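Local coordinates for protein carbohydrate binding module (Escherichia coli, PDB 2XFE) that binds carbohydrate through a calcium ion that grips two hydroxyls of a galactose unit, and probably recognises xylan or related polysaccharides, at residues V51-D56 / H101-I106; D61-Y66 / S97-C102. All coordinates share one frame; numbering follows the deposited sequence.

Contact 1 (V51-D56 / H101-I106). With CA (calcium ion), chain C; GAL (beta-D-galactopyranose), chain B; GAL (beta-D-galactopyranose), chain D.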
loop_
_atom_site.group_PDB
_atom_site.type_symbol
_atom_site.label_atom_id
_atom_site.label_comp_id
_atom_site.label_asym_id
_atom_site.label_seq_id
_atom_site.Cartn_x
_atom_site.Cartn_y
_atom_site.Cartn_z
ATOM N N VAL A 51 -0.968 1.019 -3.801
ATOM C CA VAL A 51 0.196 0.572 -3.002
ATOM C C VAL A 51 0.078 -0.936 -2.959
ATOM O O VAL A 51 -0.874 -1.496 -2.402
ATOM C CB VAL A 51 0.172 1.122 -1.601
ATOM C CG1 VAL A 51 1.330 0.598 -0.807
ATOM C CG2 VAL A 51 0.212 2.639 -1.697
ATOM N N ALA A 52 1.065 -1.565 -3.568
ATOM C CA ALA A 52 1.065 -2.997 -3.828
ATOM C C ALA A 52 2.138 -3.767 -3.032
ATOM O O ALA A 52 3.291 -3.417 -3.109
ATOM C CB ALA A 52 1.296 -3.261 -5.322
ATOM N N PHE A 53 1.733 -4.830 -2.313
ATOM C CA PHE A 53 2.635 -5.764 -1.670
ATOM C C PHE A 53 2.881 -6.869 -2.726
ATOM O O PHE A 53 1.904 -7.449 -3.282
ATOM C CB PHE A 53 1.947 -6.303 -0.461
ATOM C CG PHE A 53 2.635 -7.386 0.250
ATOM C CD1 PHE A 53 4.016 -7.489 0.330
ATOM C CD2 PHE A 53 1.857 -8.299 0.948
ATOM C CE1 PHE A 53 4.610 -8.508 1.089
ATOM C CE2 PHE A 53 2.418 -9.302 1.735
ATOM C CZ PHE A 53 3.768 -9.403 1.845
ATOM N N THR A 54 4.160 -7.093 -3.032
ATOM C CA THR A 54 4.540 -7.921 -4.134
ATOM C C THR A 54 5.373 -9.182 -3.857
ATOM O O THR A 54 5.605 -9.995 -4.792
ATOM C CB THR A 54 5.373 -7.115 -5.198
ATOM O OG1 THR A 54 6.609 -6.676 -4.597
ATOM C CG2 THR A 54 4.539 -5.884 -5.781
ATOM N N ASN A 55 5.821 -9.365 -2.642
ATOM C CA ASN A 55 6.760 -10.457 -2.306
ATOM C C ASN A 55 6.282 -11.277 -1.090
ATOM O O ASN A 55 7.062 -11.747 -0.243
ATOM C CB ASN A 55 8.166 -9.878 -2.148
ATOM C CG ASN A 55 8.360 -9.075 -0.899
ATOM O OD1 ASN A 55 7.426 -8.453 -0.381
ATOM N ND2 ASN A 55 9.590 -8.990 -0.455
ATOM N N ASP A 56 4.967 -11.526 -1.005
ATOM C CA ASP A 56 4.466 -12.374 0.039
ATOM C C ASP A 56 5.259 -13.686 0.113
ATOM O O ASP A 56 5.651 -14.252 -0.909
ATOM C CB ASP A 56 2.990 -12.641 -0.149
ATOM C CG ASP A 56 2.340 -13.262 1.032
ATOM O OD1 ASP A 56 2.770 -12.927 2.137
ATOM O OD2 ASP A 56 1.386 -14.056 0.831
ATOM N N HIS A 101 -2.059 -9.005 3.673
ATOM C CA HIS A 101 -1.530 -10.334 4.138
ATOM C C HIS A 101 -1.046 -11.167 2.963
ATOM O O HIS A 101 -0.025 -11.845 3.051
ATOM C CB HIS A 101 -2.577 -11.144 4.914
ATOM C CG HIS A 101 -3.173 -10.424 6.068
ATOM N ND1 HIS A 101 -2.555 -10.326 7.295
ATOM C CD2 HIS A 101 -4.332 -9.732 6.169
ATOM C CE1 HIS A 101 -3.299 -9.608 8.108
ATOM N NE2 HIS A 101 -4.403 -9.263 7.451
ATOM N N CYS A 102 -1.770 -11.139 1.861
ATOM C CA CYS A 102 -1.359 -11.766 0.613
ATOM C C CYS A 102 -0.886 -10.718 -0.395
ATOM O O CYS A 102 -1.127 -9.505 -0.216
ATOM C CB CYS A 102 -2.590 -12.462 0.025
ATOM S SG CYS A 102 -3.534 -13.506 1.235
ATOM N N ASN A 103 -0.235 -11.163 -1.476
ATOM C CA ASN A 103 0.099 -10.220 -2.547
ATOM C C ASN A 103 -1.161 -9.550 -3.062
ATOM O O ASN A 103 -2.198 -10.193 -3.180
ATOM C CB ASN A 103 0.801 -10.910 -3.720
ATOM C CG ASN A 103 2.248 -11.285 -3.402
ATOM O OD1 ASN A 103 2.949 -10.579 -2.654
ATOM N ND2 ASN A 103 2.683 -12.418 -3.986
ATOM N N GLY A 104 -1.072 -8.269 -3.364
ATOM C CA GLY A 104 -2.251 -7.511 -3.671
ATOM C C GLY A 104 -1.961 -6.040 -3.431
ATOM O O GLY A 104 -0.795 -5.629 -3.159
ATOM N N TYR A 105 -2.988 -5.208 -3.570
ATOM C CA TYR A 105 -2.812 -3.807 -3.428
ATOM C C TYR A 105 -4.042 -3.131 -2.765
ATOM O O TYR A 105 -5.181 -3.710 -2.719
ATOM C CB TYR A 105 -2.581 -3.210 -4.824
ATOM C CG TYR A 105 -3.758 -3.391 -5.764
ATOM C CD1 TYR A 105 -3.808 -4.463 -6.695
ATOM C CD2 TYR A 105 -4.831 -2.485 -5.734
ATOM C CE1 TYR A 105 -4.886 -4.613 -7.524
ATOM C CE2 TYR A 105 -5.916 -2.648 -6.555
ATOM C CZ TYR A 105 -5.935 -3.703 -7.442
ATOM O OH TYR A 105 -7.024 -3.835 -8.274
ATOM N N ILE A 106 -3.768 -1.951 -2.235
ATOM C CA ILE A 106 -4.819 -1.038 -1.801
ATOM C C ILE A 106 -4.912 0.070 -2.825
ATOM O O ILE A 106 -3.861 0.659 -3.212
ATOM C CB ILE A 106 -4.554 -0.448 -0.404
ATOM C CG1 ILE A 106 -4.409 -1.560 0.631
ATOM C CG2 ILE A 106 -5.718 0.507 0.027
ATOM C CD1 ILE A 106 -4.001 -1.127 1.919
HETATM CA CA CA C . 1.535 -12.953 4.410
HETATM C C1 GAL B . -2.158 -15.933 5.457
HETATM C C2 GAL B . -0.891 -15.201 4.935
HETATM C C3 GAL B . -0.586 -15.246 3.449
HETATM C C4 GAL B . -0.945 -16.613 2.828
HETATM C C5 GAL B . -2.305 -17.122 3.381
HETATM C C6 GAL B . -2.584 -18.548 2.856
HETATM O O2 GAL B . -0.549 -13.946 5.506
HETATM O O3 GAL B . 0.785 -14.890 3.265
HETATM O O4 GAL B . 0.037 -17.617 3.082
HETATM O O5 GAL B . -2.537 -17.113 4.785
HETATM O O6 GAL B . -3.949 -18.757 2.883
HETATM C C1 GAL D . -3.645 -16.528 10.191
HETATM C C2 GAL D . -3.137 -15.233 9.631
HETATM C C3 GAL D . -3.882 -14.857 8.353
HETATM C C4 GAL D . -3.740 -15.916 7.295
HETATM C C5 GAL D . -4.076 -17.247 7.982
HETATM C C6 GAL D . -4.001 -18.430 7.052
HETATM O O1 GAL D . -2.935 -16.754 11.432
HETATM O O2 GAL D . -3.396 -14.277 10.584
HETATM O O3 GAL D . -3.374 -13.671 7.869
HETATM O O4 GAL D . -2.362 -15.872 6.862
HETATM O O5 GAL D . -3.334 -17.473 9.187
HETATM O O6 GAL D . -4.214 -19.576 7.869
HETATM O O HOH W 1 0.109 -14.025 -1.567
HETATM O O HOH W 2 5.241 -13.820 -3.448
HETATM O O HOH W 3 2.615 -14.438 5.840
#

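Contact 2 (D61-Y66 / S97-C102). With CA (calcium ion), chain E; CA (calcium ion), chain C; GAL (beta-D-galactopyranose), chain B; GAL (beta-D-galactopyranose), chain D.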
loop_
_atom_site.group_PDB
_atom_site.type_symbol
_atom_site.label_atom_id
_atom_site.label_comp_id
_atom_site.label_asym_id
_atom_site.label_seq_id
_atom_site.Cartn_x
_atom_site.Cartn_y
_atom_site.Cartn_z
ATOM N N ASP A 61 3.937 -9.813 5.915
ATOM C CA ASP A 61 2.638 -9.131 5.824
ATOM C C ASP A 61 2.905 -7.635 5.857
ATOM O O ASP A 61 3.833 -7.211 6.540
ATOM C CB ASP A 61 1.709 -9.383 7.017
ATOM C CG ASP A 61 1.171 -10.813 7.091
ATOM O OD1 ASP A 61 0.891 -11.245 8.227
ATOM O OD2 ASP A 61 0.932 -11.438 6.047
ATOM N N VAL A 62 2.087 -6.855 5.152
ATOM C CA VAL A 62 2.256 -5.398 5.077
ATOM C C VAL A 62 1.079 -4.739 5.759
ATOM O O VAL A 62 -0.060 -5.262 5.685
ATOM C CB VAL A 62 2.412 -4.943 3.601
ATOM C CG1 VAL A 62 2.226 -3.436 3.499
ATOM C CG2 VAL A 62 3.788 -5.388 3.049
ATOM N N GLN A 63 1.345 -3.622 6.429
ATOM C CA GLN A 63 0.369 -2.741 7.015
ATOM C C GLN A 63 0.654 -1.334 6.531
ATOM O O GLN A 63 1.760 -0.760 6.689
ATOM C CB GLN A 63 0.397 -2.814 8.536
ATOM C CG GLN A 63 -0.751 -2.133 9.214
ATOM C CD GLN A 63 -0.518 -1.910 10.744
ATOM O OE1 GLN A 63 0.567 -2.192 11.290
ATOM N NE2 GLN A 63 -1.526 -1.312 11.400
ATOM N N VAL A 64 -0.359 -0.759 5.898
ATOM C CA VAL A 64 -0.262 0.612 5.393
ATOM C C VAL A 64 -1.228 1.407 6.252
ATOM O O VAL A 64 -2.413 1.106 6.307
ATOM C CB VAL A 64 -0.649 0.719 3.885
ATOM C CG1 VAL A 64 -0.622 2.130 3.459
ATOM C CG2 VAL A 64 0.258 -0.119 3.035
ATOM N N ASP A 65 -0.721 2.390 6.999
ATOM C CA ASP A 65 -1.593 3.205 7.830
ATOM C C ASP A 65 -2.444 4.150 6.968
ATOM O O ASP A 65 -3.669 4.170 7.071
ATOM C CB ASP A 65 -0.706 4.017 8.807
ATOM C CG ASP A 65 -1.489 4.715 9.883
ATOM O OD1 ASP A 65 -2.727 4.816 9.834
ATOM O OD2 ASP A 65 -0.828 5.095 10.847
ATOM N N TYR A 66 -1.754 4.909 6.134
ATOM C CA TYR A 66 -2.303 5.907 5.262
ATOM C C TYR A 66 -1.312 6.301 4.196
ATOM O O TYR A 66 -0.142 5.968 4.244
ATOM C CB TYR A 66 -2.749 7.189 6.039
ATOM C CG TYR A 66 -1.658 7.857 6.859
ATOM C CD1 TYR A 66 -0.749 8.709 6.272
ATOM C CD2 TYR A 66 -1.553 7.601 8.216
ATOM C CE1 TYR A 66 0.249 9.314 7.029
ATOM C CE2 TYR A 66 -0.548 8.160 8.998
ATOM C CZ TYR A 66 0.335 9.056 8.384
ATOM O OH TYR A 66 1.377 9.652 9.087
ATOM N N SER A 97 -9.262 -2.034 4.894
ATOM C CA SER A 97 -8.286 -2.581 5.839
ATOM C C SER A 97 -6.940 -1.962 5.590
ATOM O O SER A 97 -6.586 -1.658 4.463
ATOM C CB SER A 97 -8.138 -4.102 5.665
ATOM O OG SER A 97 -7.199 -4.656 6.625
ATOM N N GLU A 98 -6.152 -1.797 6.645
ATOM C CA GLU A 98 -4.768 -1.396 6.517
ATOM C C GLU A 98 -3.840 -2.493 6.015
ATOM O O GLU A 98 -2.693 -2.227 5.642
ATOM C CB GLU A 98 -4.256 -0.957 7.902
ATOM C CG GLU A 98 -4.928 0.288 8.407
ATOM C CD GLU A 98 -4.265 0.877 9.639
ATOM O OE1 GLU A 98 -3.785 0.158 10.544
ATOM O OE2 GLU A 98 -4.208 2.078 9.767
ATOM N N TRP A 99 -4.295 -3.758 6.134
ATOM C CA TRP A 99 -3.435 -4.940 5.971
ATOM C C TRP A 99 -3.411 -5.495 4.561
ATOM O O TRP A 99 -4.451 -5.577 3.880
ATOM C CB TRP A 99 -3.818 -6.008 6.999
ATOM C CG TRP A 99 -3.381 -5.631 8.382
ATOM C CD1 TRP A 99 -4.107 -4.933 9.274
ATOM C CD2 TRP A 99 -2.082 -5.824 8.988
ATOM N NE1 TRP A 99 -3.375 -4.684 10.394
ATOM C CE2 TRP A 99 -2.140 -5.259 10.265
ATOM C CE3 TRP A 99 -0.920 -6.481 8.609
ATOM C CZ2 TRP A 99 -1.046 -5.262 11.120
ATOM C CZ3 TRP A 99 0.147 -6.477 9.459
ATOM C CH2 TRP A 99 0.079 -5.926 10.692
ATOM N N LEU A 100 -2.209 -5.854 4.103
ATOM C CA LEU A 100 -2.038 -6.693 2.954
ATOM C C LEU A 100 -1.297 -7.938 3.457
ATOM O O LEU A 100 -0.092 -7.902 3.660
ATOM C CB LEU A 100 -1.218 -6.002 1.880
ATOM C CG LEU A 100 -1.904 -4.771 1.289
ATOM C CD1 LEU A 100 -1.016 -3.883 0.452
ATOM C CD2 LEU A 100 -2.988 -5.247 0.350
ATOM N N HIS A 101 -2.059 -9.005 3.673
ATOM C CA HIS A 101 -1.530 -10.334 4.138
ATOM C C HIS A 101 -1.046 -11.167 2.963
ATOM O O HIS A 101 -0.025 -11.845 3.051
ATOM C CB HIS A 101 -2.577 -11.144 4.914
ATOM C CG HIS A 101 -3.173 -10.424 6.068
ATOM N ND1 HIS A 101 -2.555 -10.326 7.295
ATOM C CD2 HIS A 101 -4.332 -9.732 6.169
ATOM C CE1 HIS A 101 -3.299 -9.608 8.108
ATOM N NE2 HIS A 101 -4.403 -9.263 7.451
ATOM N N CYS A 102 -1.770 -11.139 1.861
ATOM C CA CYS A 102 -1.359 -11.766 0.613
ATOM C C CYS A 102 -0.886 -10.718 -0.395
ATOM O O CYS A 102 -1.127 -9.505 -0.216
ATOM C CB CYS A 102 -2.590 -12.462 0.025
ATOM S SG CYS A 102 -3.534 -13.506 1.235
HETATM CA CA CA E . -4.859 4.299 9.198
HETATM CA CA CA C . 1.535 -12.953 4.410
HETATM C C1 GAL B . -2.158 -15.933 5.457
HETATM C C2 GAL B . -0.891 -15.201 4.935
HETATM C C3 GAL B . -0.586 -15.246 3.449
HETATM C C4 GAL B . -0.945 -16.613 2.828
HETATM C C5 GAL B . -2.305 -17.122 3.381
HETATM C C6 GAL B . -2.584 -18.548 2.856
HETATM O O2 GAL B . -0.549 -13.946 5.506
HETATM O O3 GAL B . 0.785 -14.890 3.265
HETATM O O4 GAL B . 0.037 -17.617 3.082
HETATM O O5 GAL B . -2.537 -17.113 4.785
HETATM O O6 GAL B . -3.949 -18.757 2.883
HETATM C C1 GAL D . -3.645 -16.528 10.191
HETATM C C2 GAL D . -3.137 -15.233 9.631
HETATM C C3 GAL D . -3.882 -14.857 8.353
HETATM C C4 GAL D . -3.740 -15.916 7.295
HETATM C C5 GAL D . -4.076 -17.247 7.982
HETATM C C6 GAL D . -4.001 -18.430 7.052
HETATM O O1 GAL D . -2.935 -16.754 11.432
HETATM O O2 GAL D . -3.396 -14.277 10.584
HETATM O O3 GAL D . -3.374 -13.671 7.869
HETATM O O4 GAL D . -2.362 -15.872 6.862
HETATM O O5 GAL D . -3.334 -17.473 9.187
HETATM O O6 GAL D . -4.214 -19.576 7.869
HETATM O O HOH W 3 2.615 -14.438 5.840
HETATM O O HOH W 4 -5.212 5.273 11.313
#

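Contact 1 (V51-D56 / H101-I106)
Val51-Phe53 and Gly104-Ile106 pair as antiparallel strands along one side of a four-stranded sheet of this beta-sandwich module, and just beyond the pairing both segments turn toward a sugar-binding calcium. Val51 faces Ile106 and Phe53 faces Gly104 as hydrogen-bonded pairs; Ala52 and Tyr105 form the non-hydrogen-bonded pair between them. Phe53 N donates to Gly104 O at 2.8 Å, the donor nearly in line with C=O but its N-H bent away (142°). At Gly104 (phi 158°) a CB would be jammed against Asn103 O, which calls for glycine. The Phe53 side chain leaves trans to its backbone N (chi1 173°), which lays the ring against the 101-103 turn: CD2 is 3.4 Å from Cys102 O, His101 O lies at the ring edge, and Asn103 OD1 sits over one face. Cut back to an alanine, Phe53 would probably leave a gap where the ring meets Cys102 O and the Asn103 side chain, leaving the turn less supported. Asn103 OD1 accepts from Asp56 N at 2.8 Å in a nearly straight bond, and two waters bridge these residues further. One of them joins Asn103 N to Asp56 OD2. Arg60 O and Asp61 OD2 also bind the calcium, along with O2 and O3 of one galactose and a water. Asp56 OD1 reaches the metal at 2.6 Å and His101 O at 2.4 Å, while Asp56 OD2 stands 2.6 Å from galactose O3.

Contact 2 (D61-Y66 / S97-C102)
Gln63 lies over the indole of Trp99 on one face of an antiparallel strand pair. Its CB sits 3.6 Å above the centroid of the six-membered ring, almost exactly on the ring normal, in a CH-pi contact. CG, held trans to the backbone N (chi1 -169°), comes next and passes over the ring near its rim, closest to Trp99 CE2. CD then lies 3.4 Å from Trp99 CZ2, and the amide is stacked, offset past the rim, nearly parallel to the indole, the planes 11° apart. OE1 also lies past the rim, 3.5 Å from Trp99 CZ2, and has a hydrogen-bond partner elsewhere in the protein. NE2 turns to Glu98 and donates to OE1 at 2.8 Å, meeting the carboxylate on its anti side and out of its plane. These strands belong to the second sheet of the beta-sandwich: Val62 and Leu100 exchange two backbone hydrogen bonds and point their side chains to the face opposite Gln63 and Trp99, toward Phe53 in the other sheet. Val64 N adds a third bond, to Glu98 O. The strand pair is flanked by a calcium ion at each end. At one, Glu98 OE2 binds at 2.4 Å and Asp65 supplies both OD1 and its backbone O; Gln75 OE1, Glu77 OE2 and a water are also among its ligands. At the sugar-binding calcium, Asp61 OD2 coordinates at 2.3 Å, while Asp61 OD1 lies in the plane of the His101 ring at its edge, 3.7 Å from ND1.

How the contacts relate
Contacts 1 and 2 lie on the two sheets of the sandwich, their centres about 8 Å apart, and meet through the core. Phe53 CD1 of contact 1 packs 3.4 Å from Val62 CG2 of contact 2, and Val51 O is 3.7 Å from Leu100 CD1. The chain crosses from one sheet to the other through His101 and Cys102, which belong to both contacts; the disulfide from Cys102 to Cys91 ties this crossing to another part of the module. Each contact brings one carboxylate to the sugar-binding calcium, Asp56 from 51-56 and Asp61 from 61-66. The second calcium, 19.0 Å from the first (ion to ion), touches contact 2 alone and is remote from the galactose units.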